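Local atomic coordinates of RNA-dependent RNA polymerase (Farallon virus, PDB entry 6DX5), a protein that probably copies viral RNA as the large replicase protein, of which this chain is the viral OTU protease domain. Residues Arg40-Leu45 with Phe166-Cys171; Ile29-Asp34 with His174-Lys179; Thr139-Asn144 with Val154-Thr159. One frame throughout, in Å; residues are numbered along the deposited sequence.

Contact 1: residues Arg40-Leu45 with Phe166-Cys171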
loop_
_atom_site.group_PDB
_atom_site.type_symbol
_atom_site.label_atom_id
_atom_site.label_comp_id
_atom_site.label_asym_id
_atom_site.label_seq_id
_atom_site.Cartn_x
_atom_site.Cartn_y
_atom_site.Cartn_z
ATOM N N ARG A 40 4.991 18.698 6.620
ATOM C CA ARG A 40 4.395 19.824 7.362
ATOM C C ARG A 40 3.355 19.350 8.370
ATOM O O ARG A 40 3.269 19.873 9.503
ATOM C CB ARG A 40 3.726 20.811 6.404
ATOM C CG ARG A 40 4.719 21.585 5.541
ATOM C CD ARG A 40 3.981 22.465 4.489
ATOM N NE ARG A 40 4.956 23.335 3.853
ATOM C CZ ARG A 40 5.313 24.500 4.376
ATOM N NH1 ARG A 40 4.711 24.936 5.498
ATOM N NH2 ARG A 40 6.246 25.230 3.790
ATOM N N ALA A 41 2.526 18.388 7.963
ATOM C CA ALA A 41 1.553 17.817 8.890
ATOM C C ALA A 41 2.267 17.174 10.075
ATOM O O ALA A 41 1.967 17.468 11.240
ATOM C CB ALA A 41 0.666 16.794 8.151
ATOM N N PHE A 42 3.288 16.369 9.807
ATOM C CA PHE A 42 3.950 15.738 10.945
ATOM C C PHE A 42 4.687 16.796 11.763
ATOM O O PHE A 42 4.588 16.816 12.994
ATOM C CB PHE A 42 4.886 14.588 10.478
ATOM C CG PHE A 42 5.486 13.829 11.616
ATOM C CD1 PHE A 42 4.755 12.861 12.287
ATOM C CD2 PHE A 42 6.757 14.133 12.066
ATOM C CE1 PHE A 42 5.308 12.174 13.375
ATOM C CE2 PHE A 42 7.327 13.466 13.167
ATOM C CZ PHE A 42 6.597 12.475 13.818
ATOM N N ALA A 43 5.360 17.742 11.111
ATOM C CA ALA A 43 6.045 18.758 11.901
ATOM C C ALA A 43 5.049 19.545 12.777
ATOM O O ALA A 43 5.353 19.921 13.921
ATOM C CB ALA A 43 6.837 19.686 10.964
ATOM N N TYR A 44 3.845 19.788 12.276
ATOM C CA TYR A 44 2.886 20.515 13.097
ATOM C C TYR A 44 2.553 19.743 14.369
ATOM O O TYR A 44 2.526 20.324 15.464
ATOM C CB TYR A 44 1.616 20.822 12.311
ATOM C CG TYR A 44 0.641 21.539 13.207
ATOM C CD1 TYR A 44 0.711 22.921 13.390
ATOM C CD2 TYR A 44 -0.340 20.838 13.882
ATOM C CE1 TYR A 44 -0.190 23.593 14.234
ATOM C CE2 TYR A 44 -1.258 21.502 14.719
ATOM C CZ TYR A 44 -1.173 22.866 14.888
ATOM O OH TYR A 44 -2.106 23.493 15.702
ATOM N N LEU A 45 2.310 18.420 14.258
ATOM C CA LEU A 45 1.961 17.650 15.454
ATOM C C LEU A 45 3.163 17.460 16.354
ATOM O O LEU A 45 3.047 17.539 17.579
ATOM C CB LEU A 45 1.419 16.272 15.092
ATOM C CG LEU A 45 0.138 16.333 14.276
ATOM C CD1 LEU A 45 -0.333 14.939 13.849
ATOM C CD2 LEU A 45 -0.903 17.043 15.137
ATOM N N PHE A 166 0.457 10.042 16.475
ATOM C CA PHE A 166 0.348 11.256 15.677
ATOM C C PHE A 166 -0.551 10.910 14.512
ATOM O O PHE A 166 -0.250 9.986 13.756
ATOM C CB PHE A 166 1.735 11.720 15.239
ATOM C CG PHE A 166 2.618 12.069 16.409
ATOM C CD1 PHE A 166 2.513 13.314 17.008
ATOM C CD2 PHE A 166 3.421 11.105 16.996
ATOM C CE1 PHE A 166 3.258 13.644 18.131
ATOM C CE2 PHE A 166 4.196 11.406 18.100
ATOM C CZ PHE A 166 4.131 12.676 18.681
ATOM N N ASN A 167 -1.675 11.604 14.397
ATOM C CA ASN A 167 -2.730 11.222 13.460
ATOM C C ASN A 167 -2.695 12.201 12.295
ATOM O O ASN A 167 -2.727 13.435 12.497
ATOM C CB ASN A 167 -4.119 11.256 14.133
ATOM C CG ASN A 167 -4.339 10.103 15.082
ATOM O OD1 ASN A 167 -4.712 8.994 14.665
ATOM N ND2 ASN A 167 -4.066 10.337 16.366
ATOM N N ILE A 168 -2.675 11.671 11.080
ATOM C CA ILE A 168 -2.599 12.510 9.894
ATOM C C ILE A 168 -3.714 12.078 8.972
ATOM O O ILE A 168 -4.016 10.886 8.894
ATOM C CB ILE A 168 -1.205 12.367 9.268
ATOM C CG1 ILE A 168 -0.173 12.930 10.273
ATOM C CG2 ILE A 168 -1.126 12.997 7.876
ATOM C CD1 ILE A 168 1.161 13.096 9.730
ATOM N N VAL A 169 -4.397 13.042 8.336
ATOM C CA VAL A 169 -5.460 12.707 7.398
ATOM C C VAL A 169 -4.908 12.914 6.001
ATOM O O VAL A 169 -4.122 13.834 5.763
ATOM C CB VAL A 169 -6.722 13.559 7.632
ATOM C CG1 VAL A 169 -6.409 15.059 7.480
ATOM C CG2 VAL A 169 -7.834 13.192 6.665
ATOM N N ARG A 170 -5.325 12.071 5.070
ATOM C CA ARG A 170 -4.853 12.141 3.698
ATOM C C ARG A 170 -6.065 12.153 2.790
ATOM O O ARG A 170 -6.872 11.207 2.816
ATOM C CB ARG A 170 -3.976 10.942 3.339
ATOM C CG ARG A 170 -3.466 11.033 1.895
ATOM C CD ARG A 170 -2.794 9.766 1.431
ATOM N NE ARG A 170 -1.968 10.074 0.265
ATOM C CZ ARG A 170 -1.042 9.265 -0.258
ATOM N NH1 ARG A 170 -0.829 8.048 0.271
ATOM N NH2 ARG A 170 -0.336 9.679 -1.305
ATOM N N CYS A 171 -6.174 13.189 1.952
ATOM C CA CYS A 171 -7.283 13.297 0.999
ATOM C C CYS A 171 -6.673 13.408 -0.392
ATOM O O CYS A 171 -6.090 14.445 -0.727
ATOM C CB CYS A 171 -8.177 14.498 1.326
ATOM S SG CYS A 171 -9.757 14.442 0.316
#
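F42 and F166 form a tilted T-shaped pair, with the edge of F42 turned toward the face of F166. The ring centroids are 5.6 Å apart and the planes lie at 65°. F42 CE1 comes nearest, 4.1 Å from F166 CB at the root of the ring. Other groups sit at the ring edges. L45 CB lies near the plane of the F166 ring, 3.7 Å from F166 CD1. I168 CD1 lies in the same way at the edge of F42 and is 3.9 Å from F42 N. F46, one helical turn beyond F42, adds a third ring. It meets F42 with nearly parallel planes and F166 edge-to-face.

F42 CG is anti to the backbone N (chi1 -175°), and the ring beyond it comes to F166, although the CB bond does not point at the strand. This is alpha/beta packing in the OTU-like cysteine protease domain. Helix 37-47 lies against the sheet. The axis of its 40-45 part runs at 148° to strand 166-171, 8.9 Å away at closest approach. The contact is buried and apolar. A41 and L45 face the strand from successive turns of the helix.

I168 touches both. Its CD1 is 4.1 Å from A41 CB, and its CG1 is 4.1 Å from L45 CD1. The closest approach is L45 CD1 to N167 O, at 3.1 Å. That carbonyl oxygen also takes a probable hydrogen bond from L178 N of the next strand, so the methyl packs tightly beside an oxygen that already has a partner. The N167 side chain starts away from the helix. Its amide bonds to W143 NE1 and V162 O. F166 also belongs to a pocket with P163, R164 and A165 that holds a dithiothreitol molecule, probably from the crystallisation liquor.

Contact 2: residues Ile29-Asp34 with His174-Lys179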
loop_
_atom_site.group_PDB
_atom_site.type_symbol
_atom_site.label_atom_id
_atom_site.label_comp_id
_atom_site.label_asym_id
_atom_site.label_seq_id
_atom_site.Cartn_x
_atom_site.Cartn_y
_atom_site.Cartn_z
ATOM N N ILE A 29 -6.156 20.240 11.187
ATOM C CA ILE A 29 -5.362 21.462 11.037
ATOM C C ILE A 29 -4.752 21.424 9.644
ATOM O O ILE A 29 -3.991 20.513 9.313
ATOM C CB ILE A 29 -4.282 21.603 12.121
ATOM C CG1 ILE A 29 -4.923 21.632 13.514
ATOM C CG2 ILE A 29 -3.508 22.896 11.934
ATOM C CD1 ILE A 29 -5.001 20.287 14.162
ATOM N N ARG A 30 -5.153 22.375 8.804
ATOM C CA ARG A 30 -4.668 22.447 7.425
ATOM C C ARG A 30 -3.238 22.959 7.361
ATOM O O ARG A 30 -2.892 23.916 8.054
ATOM C CB ARG A 30 -5.568 23.383 6.614
ATOM C CG ARG A 30 -7.012 22.969 6.592
ATOM C CD ARG A 30 -7.800 23.881 5.655
ATOM N NE ARG A 30 -9.243 23.648 5.755
ATOM C CZ ARG A 30 -9.908 22.815 4.966
ATOM N NH1 ARG A 30 -9.255 22.114 4.042
ATOM N NH2 ARG A 30 -11.210 22.692 5.096
ATOM N N VAL A 31 -2.411 22.340 6.502
ATOM C CA VAL A 31 -1.031 22.781 6.278
ATOM C C VAL A 31 -0.937 23.226 4.832
ATOM O O VAL A 31 -1.839 22.973 4.042
ATOM C CB VAL A 31 0.010 21.688 6.601
ATOM C CG1 VAL A 31 -0.179 21.238 8.069
ATOM C CG2 VAL A 31 -0.203 20.513 5.676
ATOM N N LYS A 32 0.140 23.946 4.496
ATOM C CA LYS A 32 0.304 24.472 3.139
ATOM C C LYS A 32 0.167 23.353 2.104
ATOM O O LYS A 32 0.637 22.238 2.327
ATOM C CB LYS A 32 1.679 25.135 3.041
ATOM C CG LYS A 32 1.949 25.945 1.776
ATOM C CD LYS A 32 3.393 26.416 1.882
ATOM C CE LYS A 32 3.818 27.295 0.731
ATOM N NZ LYS A 32 2.968 28.503 0.750
ATOM N N GLY A 33 -0.505 23.633 0.976
ATOM C CA GLY A 33 -0.696 22.589 -0.020
ATOM C C GLY A 33 0.418 22.453 -1.057
ATOM O O GLY A 33 0.170 22.570 -2.252
ATOM N N ASP A 34 1.644 22.231 -0.655
ATOM C CA ASP A 34 2.709 21.932 -1.609
ATOM C C ASP A 34 3.137 20.468 -1.419
ATOM O O ASP A 34 2.484 19.704 -0.690
ATOM C CB ASP A 34 3.874 22.928 -1.454
ATOM C CG ASP A 34 4.465 22.969 -0.017
ATOM O OD1 ASP A 34 5.234 23.922 0.313
ATOM O OD2 ASP A 34 4.184 22.050 0.782
ATOM N N HIS A 174 -3.146 15.050 -0.767
ATOM C CA HIS A 174 -2.867 16.058 0.239
ATOM C C HIS A 174 -2.952 15.503 1.664
ATOM O O HIS A 174 -3.905 14.816 2.013
ATOM C CB HIS A 174 -3.825 17.270 0.085
ATOM C CG HIS A 174 -3.479 18.377 1.021
ATOM N ND1 HIS A 174 -2.310 19.090 0.912
ATOM C CD2 HIS A 174 -4.046 18.776 2.188
ATOM C CE1 HIS A 174 -2.212 19.945 1.926
ATOM N NE2 HIS A 174 -3.253 19.772 2.719
ATOM N N PHE A 175 -2.000 15.894 2.516
ATOM C CA PHE A 175 -1.984 15.503 3.924
ATOM C C PHE A 175 -2.232 16.722 4.804
ATOM O O PHE A 175 -1.660 17.785 4.555
ATOM C CB PHE A 175 -0.629 14.882 4.339
ATOM C CG PHE A 175 -0.260 13.602 3.602
ATOM C CD1 PHE A 175 -0.508 12.352 4.189
ATOM C CD2 PHE A 175 0.439 13.639 2.391
ATOM C CE1 PHE A 175 -0.117 11.144 3.568
ATOM C CE2 PHE A 175 0.825 12.432 1.721
ATOM C CZ PHE A 175 0.547 11.175 2.322
ATOM N N ASP A 176 -3.069 16.574 5.852
ATOM C CA ASP A 176 -3.207 17.574 6.925
ATOM C C ASP A 176 -3.007 16.890 8.289
ATOM O O ASP A 176 -3.001 15.648 8.388
ATOM C CB ASP A 176 -4.593 18.264 6.886
ATOM C CG ASP A 176 -4.750 19.252 5.724
ATOM O OD1 ASP A 176 -5.880 19.295 5.136
ATOM O OD2 ASP A 176 -3.774 20.049 5.428
ATOM N N ALA A 177 -2.899 17.699 9.361
ATOM C CA ALA A 177 -2.732 17.160 10.715
ATOM C C ALA A 177 -4.088 16.955 11.371
ATOM O O ALA A 177 -5.054 17.642 11.026
ATOM C CB ALA A 177 -1.877 18.105 11.557
ATOM N N LEU A 178 -4.167 15.998 12.314
ATOM C CA LEU A 178 -5.379 15.759 13.133
ATOM C C LEU A 178 -5.025 15.816 14.616
ATOM O O LEU A 178 -4.036 15.220 15.035
ATOM C CB LEU A 178 -5.997 14.378 12.873
ATOM C CG LEU A 178 -6.579 14.089 11.495
ATOM C CD1 LEU A 178 -7.000 12.663 11.385
ATOM C CD2 LEU A 178 -7.764 15.045 11.221
ATOM N N LYS A 179 -5.811 16.536 15.414
ATOM C CA LYS A 179 -5.689 16.456 16.867
ATOM C C LYS A 179 -6.960 15.866 17.448
ATOM O O LYS A 179 -8.070 16.195 17.012
ATOM C CB LYS A 179 -5.411 17.809 17.477
ATOM C CG LYS A 179 -3.990 18.220 17.169
ATOM C CD LYS A 179 -3.586 19.443 17.909
ATOM C CE LYS A 179 -2.045 19.535 17.936
ATOM N NZ LYS A 179 -1.592 20.875 18.476
HETATM O O HOH W 1 -6.397 21.275 3.558
HETATM O O HOH W 2 -0.507 19.301 -0.962
#
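I29, of strand 26-29, and A177, of strand 174-180, form an antiparallel hydrogen-bonded pair. I29 N donates to A177 O at 2.8 Å, and A177 N returns a bond to I29 O at 3.0 Å. Beyond this pair a side chain takes over the hydrogen bonding.

That side chain is D176. Its OD2 accepts from V31 N at 2.9 Å, in a fairly straight bond (163°). It also accepts from H174 NE2 at 2.8 Å, in a more bent bond (143°). The two donors come from opposite faces of the carboxylate plane. They grip one oxygen between them and together probably hold the carboxylate and the imidazole in their relative turn. The second oxygen, OD1, forms a salt bridge with R28. A water joins D176 OD1 (2.6 Å) to R30 NH1 (3.0 Å). The charges of R30 and D176 are near enough to attract weakly, but no N-H of R30 points at OD1. Another water links H174 ND1 to D34 O.

Packing adds to this. The I29 side chain crosses that of K179, with CD1 3.8 Å from K179 CG. V31 CG2 rests beside F175 O. G33, at the centre of an inverse gamma turn, brings its CA to 3.6 Å from H174 CE1. K32 O lies at the ring edge.

H174 also touches C37 at the start of helix 37-47. A histidine bonded to a carboxylate and set against this cysteine is consistent with the active site of an OTU-like cysteine protease. The loop runs from the outermost strand 26-29 to helix 37-47. V31 and K32 pack on R40 of that helix, and I29 on Y44. On the far side of strand 174-180, strand 166-171 pairs with D176 and L178.

Contact 3: residues Thr139-Asn144 with Val154-Thr159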
loop_
_atom_site.group_PDB
_atom_site.type_symbol
_atom_site.label_atom_id
_atom_site.label_comp_id
_atom_site.label_asym_id
_atom_site.label_seq_id
_atom_site.Cartn_x
_atom_site.Cartn_y
_atom_site.Cartn_z
ATOM N N THR A 139 4.312 6.404 16.917
ATOM C CA THR A 139 3.284 5.840 16.069
ATOM C C THR A 139 2.660 6.935 15.210
ATOM O O THR A 139 2.242 7.993 15.724
ATOM C CB THR A 139 2.247 5.143 16.932
ATOM O OG1 THR A 139 2.921 4.094 17.629
ATOM C CG2 THR A 139 1.136 4.528 16.076
ATOM N N ILE A 140 2.579 6.682 13.910
ATOM C CA ILE A 140 1.925 7.609 12.990
ATOM C C ILE A 140 0.742 6.876 12.379
ATOM O O ILE A 140 0.899 5.743 11.892
ATOM C CB ILE A 140 2.893 8.117 11.903
ATOM C CG1 ILE A 140 4.025 8.825 12.558
ATOM C CG2 ILE A 140 2.190 9.137 10.931
ATOM C CD1 ILE A 140 5.219 9.131 11.590
ATOM N N VAL A 141 -0.434 7.513 12.419
ATOM C CA VAL A 141 -1.647 6.954 11.845
ATOM C C VAL A 141 -2.022 7.782 10.630
ATOM O O VAL A 141 -2.074 9.005 10.717
ATOM C CB VAL A 141 -2.789 6.950 12.869
ATOM C CG1 VAL A 141 -3.972 6.308 12.290
ATOM C CG2 VAL A 141 -2.327 6.236 14.158
ATOM N N ILE A 142 -2.273 7.123 9.494
ATOM C CA ILE A 142 -2.665 7.795 8.259
ATOM C C ILE A 142 -4.119 7.431 7.994
ATOM O O ILE A 142 -4.440 6.262 7.759
ATOM C CB ILE A 142 -1.808 7.390 7.055
ATOM C CG1 ILE A 142 -0.302 7.465 7.357
ATOM C CG2 ILE A 142 -2.193 8.272 5.847
ATOM C CD1 ILE A 142 0.209 8.827 7.386
ATOM N N TRP A 143 -5.006 8.411 8.026
ATOM C CA TRP A 143 -6.421 8.175 7.767
ATOM C C TRP A 143 -6.709 8.629 6.336
ATOM O O TRP A 143 -6.587 9.817 6.023
ATOM C CB TRP A 143 -7.314 8.950 8.752
ATOM C CG TRP A 143 -7.098 8.682 10.203
ATOM C CD1 TRP A 143 -6.136 9.232 11.001
ATOM C CD2 TRP A 143 -7.823 7.749 11.019
ATOM N NE1 TRP A 143 -6.234 8.723 12.274
ATOM C CE2 TRP A 143 -7.257 7.807 12.308
ATOM C CE3 TRP A 143 -8.904 6.884 10.785
ATOM C CZ2 TRP A 143 -7.721 7.013 13.379
ATOM C CZ3 TRP A 143 -9.388 6.105 11.859
ATOM C CH2 TRP A 143 -8.768 6.154 13.124
ATOM N N ASN A 144 -7.076 7.698 5.475
ATOM C CA ASN A 144 -7.416 8.046 4.111
ATOM C C ASN A 144 -8.910 8.337 4.064
ATOM O O ASN A 144 -9.729 7.459 4.373
ATOM C CB ASN A 144 -7.051 6.899 3.159
ATOM C CG ASN A 144 -5.592 6.497 3.271
ATOM O OD1 ASN A 144 -5.263 5.434 3.828
ATOM N ND2 ASN A 144 -4.714 7.366 2.832
ATOM N N VAL A 154 -7.382 2.984 6.923
ATOM C CA VAL A 154 -6.414 3.636 7.794
ATOM C C VAL A 154 -5.260 2.675 8.037
ATOM O O VAL A 154 -5.477 1.474 8.174
ATOM C CB VAL A 154 -7.087 4.098 9.104
ATOM C CG1 VAL A 154 -7.789 2.965 9.743
ATOM C CG2 VAL A 154 -6.080 4.714 10.048
ATOM N N GLN A 155 -4.024 3.207 8.006
ATOM C CA GLN A 155 -2.792 2.509 8.331
ATOM C C GLN A 155 -2.135 3.193 9.519
ATOM O O GLN A 155 -2.314 4.405 9.763
ATOM C CB GLN A 155 -1.787 2.511 7.185
ATOM C CG GLN A 155 -2.281 2.015 5.891
ATOM C CD GLN A 155 -2.610 3.158 4.927
ATOM O OE1 GLN A 155 -1.718 3.963 4.509
ATOM N NE2 GLN A 155 -3.901 3.250 4.574
ATOM N N LYS A 156 -1.321 2.412 10.216
ATOM C CA LYS A 156 -0.651 2.834 11.445
ATOM C C LYS A 156 0.772 2.265 11.411
ATOM O O LYS A 156 0.952 1.058 11.283
ATOM C CB LYS A 156 -1.445 2.316 12.643
ATOM C CG LYS A 156 -0.915 2.510 14.063
ATOM C CD LYS A 156 -2.076 2.131 14.993
ATOM C CE LYS A 156 -1.826 0.936 15.919
ATOM N NZ LYS A 156 -0.465 0.854 16.473
ATOM N N PHE A 157 1.776 3.130 11.443
ATOM C CA PHE A 157 3.156 2.721 11.611
ATOM C C PHE A 157 3.463 2.841 13.088
ATOM O O PHE A 157 3.368 3.940 13.638
ATOM C CB PHE A 157 4.092 3.606 10.803
ATOM C CG PHE A 157 3.864 3.529 9.327
ATOM C CD1 PHE A 157 4.596 2.631 8.564
ATOM C CD2 PHE A 157 2.970 4.368 8.685
ATOM C CE1 PHE A 157 4.431 2.548 7.195
ATOM C CE2 PHE A 157 2.799 4.277 7.295
ATOM C CZ PHE A 157 3.551 3.373 6.571
ATOM N N GLY A 158 3.788 1.724 13.728
ATOM C CA GLY A 158 4.004 1.719 15.160
ATOM C C GLY A 158 2.893 0.987 15.889
ATOM O O GLY A 158 1.836 0.684 15.332
ATOM N N THR A 159 3.151 0.713 17.176
ATOM C CA THR A 159 2.272 -0.113 18.006
ATOM C C THR A 159 1.394 0.649 18.995
ATOM O O THR A 159 0.621 0.005 19.707
ATOM C CB THR A 159 3.097 -1.103 18.824
ATOM O OG1 THR A 159 4.039 -0.363 19.606
ATOM C CG2 THR A 159 3.808 -2.076 17.902
HETATM O O HOH W 3 -2.161 6.363 2.418
#
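The beta hairpin of strands 140-145 and 151-157 forms part of the OTU domain's central sheet. I140 pairs with F157 and I142 with Q155, both as antiparallel hydrogen-bonded pairs. The shortest backbone bond runs from I142 N to Q155 O, at 2.7 Å. V141-K156 and W143-V154 are the non-hydrogen-bonded pairs, and their side chains share one face of the sheet.

On that face V154 CG2 makes a CH-pi contact with W143. It sits 3.8 Å from the centroid of the six-membered ring and 18° off the normal. V154 CG2 is anti to its backbone N, the position that carries it over the indole. V141 CG1 lies over the same indole face, offset toward the rim. The two methyls are tight against each other, with V141 CG1 3.5 Å from V154 CG2. Next to them, K156 CG meets T139 CG2 at 3.5 Å. The K156 chain then bends, and its NZ bonds to G158 O at 2.6 Å and also to D160 O.

On the face of I140, I142 and F157, Q155 turns toward N144. The Q155 chain bends at chi2 (102°), which turns CD; NE2 beyond it donates to N144 OD1 at 2.7 Å, nearly along the C=O axis. The side chains cross at about a right angle, yet their amide planes are only 16° apart. A water joins N144 ND2 to Q155 OE1.

Strand 166-171 pairs with strand 140-145 on the side away from strand 151-157. Strand 13-16 lies beyond strand 151-157. Helix 126-136 packs on I140 and F157, while W6 meets K156 on the other face.

All three contacts meet in one mixed sheet of the OTU domain. Five of its seven strands come in the order 151-157, 140-145, 166-171, 174-180, 26-29. Contact 3 is the hairpin of the first two, contact 1 sets helix 37-47 on the third, and contact 2 joins the last two and the loop that leads to that helix. Centres of contacts 1 and 2 are about 6 Å apart, 1 and 3 about 11 Å, 2 and 3 about 15 Å. In sequence, contact 2 spans contact 1, which spans contact 3. Contacts 1 and 2 join parts far apart in the chain, whereas contact 3 is local. Helix 37-47 and strand 174-180 bring C37 beside H174.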